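PDB 4AEM: endoglucanase CEL5A, which probably binds beta-glucans such as xyloglucan through the non-catalytic carbohydrate-binding module described here, part of a family 5 glycoside hydrolase. Local coordinates for residues 43-48 with 87-92. Sequence-based numbering, arbitrary orientation.
Sequences KNFEIK and FTKEQI
The Lys89 side chain crosses that of Phe45 at about a right angle, its CB 3.9 Å from the ring centroid and only 10° off the normal, a CH-pi contact over one face. With CG anti to the backbone N (chi1 -179°) and every later torsion extended, the lysine runs on past CE2 of the ring, which its CD meets at 3.7 Å. NZ then bonds to Lys43 O at 2.9 Å, coming from above the carbonyl plane, and also to Leu41 O, so two backbone oxygens hold the ammonium. Cut back to an alanine, the residue would keep CB over the ring but is likely to leave those two carbonyls without this donor and the CE2 side of Phe45 less covered. The ring's CZ also meets Ile92 CG2 at 4.1 Å, while the Phe39 ring packs edge-to-face with that of Phe45; Phe60 of strand 56-62 touches both Phe45 and Ile92, themselves buried. Here, in a family 65 carbohydrate-binding module, strand 84-88, paired antiparallel with strand 45-53, passes straight into helix 89-96. Ile47 and Phe87 form a hydrogen-bonded pair, Ile47 N to Phe87 O at 2.8 Å and Phe87 N to Ile47 O at 3.0 Å; beyond the ladder, Lys89 N, already helical, donates to Phe45 O. Thr88 is the N-cap, its OG1 accepting from Gln91 N at 3.1 Å. On the sheet face that carries Glu46 and Thr88 the fit is looser: Glu46 CG comes no nearer than 4.5 Å to Thr88 CG2. Toward solvent, a water donates to Asn44 OD1 and accepts from Glu90 N, bridging the exposed asparagine to the helix start.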
# COMPACT_ATOMS: atom_id res chain seq x y z
N LYS A 43 -15.39 0.20 4.74
CA LYS A 43 -15.56 -1.05 5.48
C LYS A 43 -14.24 -1.27 6.21
O LYS A 43 -13.28 -0.49 6.04
CB LYS A 43 -15.84 -2.22 4.56
CG LYS A 43 -17.14 -2.14 3.79
CD LYS A 43 -17.64 -3.56 3.61
CE LYS A 43 -18.23 -3.82 2.24
NZ LYS A 43 -19.61 -3.28 2.04
N ASN A 44 -14.19 -2.31 7.01
CA ASN A 44 -13.04 -2.58 7.81
C ASN A 44 -12.12 -3.56 7.06
O ASN A 44 -12.29 -4.75 7.10
CB ASN A 44 -13.45 -3.07 9.21
CG ASN A 44 -12.28 -3.09 10.18
OD1 ASN A 44 -11.30 -2.35 9.99
ND2 ASN A 44 -12.33 -3.95 11.20
N PHE A 45 -11.16 -3.04 6.36
CA PHE A 45 -10.38 -3.85 5.47
C PHE A 45 -8.98 -4.22 6.04
O PHE A 45 -8.44 -3.60 6.97
CB PHE A 45 -10.31 -3.11 4.14
CG PHE A 45 -9.60 -1.77 4.23
CD1 PHE A 45 -8.18 -1.71 4.10
CD2 PHE A 45 -10.31 -0.60 4.40
CE1 PHE A 45 -7.50 -0.50 4.18
CE2 PHE A 45 -9.65 0.60 4.45
CZ PHE A 45 -8.24 0.65 4.36
N GLU A 46 -8.44 -5.26 5.46
CA GLU A 46 -7.08 -5.65 5.59
C GLU A 46 -6.51 -5.77 4.19
O GLU A 46 -7.18 -6.30 3.29
CB GLU A 46 -7.07 -7.05 6.11
CG GLU A 46 -7.01 -7.14 7.59
CD GLU A 46 -6.84 -8.56 7.99
OE1 GLU A 46 -6.97 -9.41 7.07
OE2 GLU A 46 -6.54 -8.81 9.17
N ILE A 47 -5.25 -5.40 4.03
CA ILE A 47 -4.51 -5.71 2.80
C ILE A 47 -3.48 -6.82 3.13
O ILE A 47 -2.65 -6.67 4.00
CB ILE A 47 -3.78 -4.49 2.17
CG1 ILE A 47 -4.70 -3.27 2.08
CG2 ILE A 47 -3.20 -4.83 0.78
CD1 ILE A 47 -5.97 -3.58 1.32
N LYS A 48 -3.57 -7.93 2.42
CA LYS A 48 -2.65 -9.04 2.64
C LYS A 48 -1.75 -9.22 1.39
O LYS A 48 -2.26 -9.36 0.29
CB LYS A 48 -3.41 -10.34 2.92
CG LYS A 48 -4.41 -10.23 4.06
CD LYS A 48 -5.04 -11.57 4.29
CE LYS A 48 -6.30 -11.35 5.15
NZ LYS A 48 -7.19 -12.55 5.33
N PHE A 87 -1.60 -5.57 6.55
CA PHE A 87 -1.68 -4.19 6.91
C PHE A 87 -3.17 -4.07 7.21
O PHE A 87 -3.98 -4.54 6.40
CB PHE A 87 -1.41 -3.29 5.68
CG PHE A 87 -0.03 -3.44 5.09
CD1 PHE A 87 1.03 -2.76 5.60
CD2 PHE A 87 0.17 -4.25 4.01
CE1 PHE A 87 2.28 -2.90 5.07
CE2 PHE A 87 1.42 -4.42 3.48
CZ PHE A 87 2.49 -3.73 4.02
N THR A 88 -3.53 -3.38 8.29
CA THR A 88 -4.95 -3.20 8.67
C THR A 88 -5.43 -1.76 8.47
O THR A 88 -4.65 -0.79 8.54
CB THR A 88 -5.20 -3.57 10.17
OG1 THR A 88 -4.59 -2.59 11.00
CG2 THR A 88 -4.55 -4.88 10.54
N LYS A 89 -6.74 -1.59 8.26
CA LYS A 89 -7.33 -0.26 8.28
C LYS A 89 -6.96 0.52 9.51
O LYS A 89 -6.71 1.72 9.35
CB LYS A 89 -8.85 -0.32 8.22
CG LYS A 89 -9.50 1.04 8.21
CD LYS A 89 -10.98 0.88 7.89
CE LYS A 89 -11.71 2.21 7.76
NZ LYS A 89 -13.17 2.08 7.35
N GLU A 90 -6.99 -0.10 10.72
CA GLU A 90 -6.65 0.60 12.01
C GLU A 90 -5.32 1.26 11.83
O GLU A 90 -5.14 2.42 12.21
CB GLU A 90 -6.52 -0.31 13.30
CG GLU A 90 -5.24 -1.25 13.32
CD GLU A 90 -4.36 -1.40 14.62
OE1 GLU A 90 -3.61 -0.49 15.02
OE2 GLU A 90 -4.32 -2.50 15.22
N GLN A 91 -4.35 0.50 11.30
CA GLN A 91 -2.94 0.98 11.25
C GLN A 91 -2.82 2.18 10.30
O GLN A 91 -2.28 3.18 10.66
CB GLN A 91 -2.01 -0.04 10.67
CG GLN A 91 -1.53 -1.22 11.46
CD GLN A 91 -0.47 -1.90 10.61
OE1 GLN A 91 0.73 -1.82 10.88
NE2 GLN A 91 -0.90 -2.49 9.53
N ILE A 92 -3.39 2.08 9.11
CA ILE A 92 -3.35 3.15 8.13
C ILE A 92 -4.16 4.40 8.49
O ILE A 92 -3.69 5.56 8.32
CB ILE A 92 -3.62 2.63 6.70
CG1 ILE A 92 -2.99 3.58 5.64
CG2 ILE A 92 -5.08 2.28 6.49
CD1 ILE A 92 -1.45 3.81 5.76
O HOH W 1 -8.37 -2.89 10.91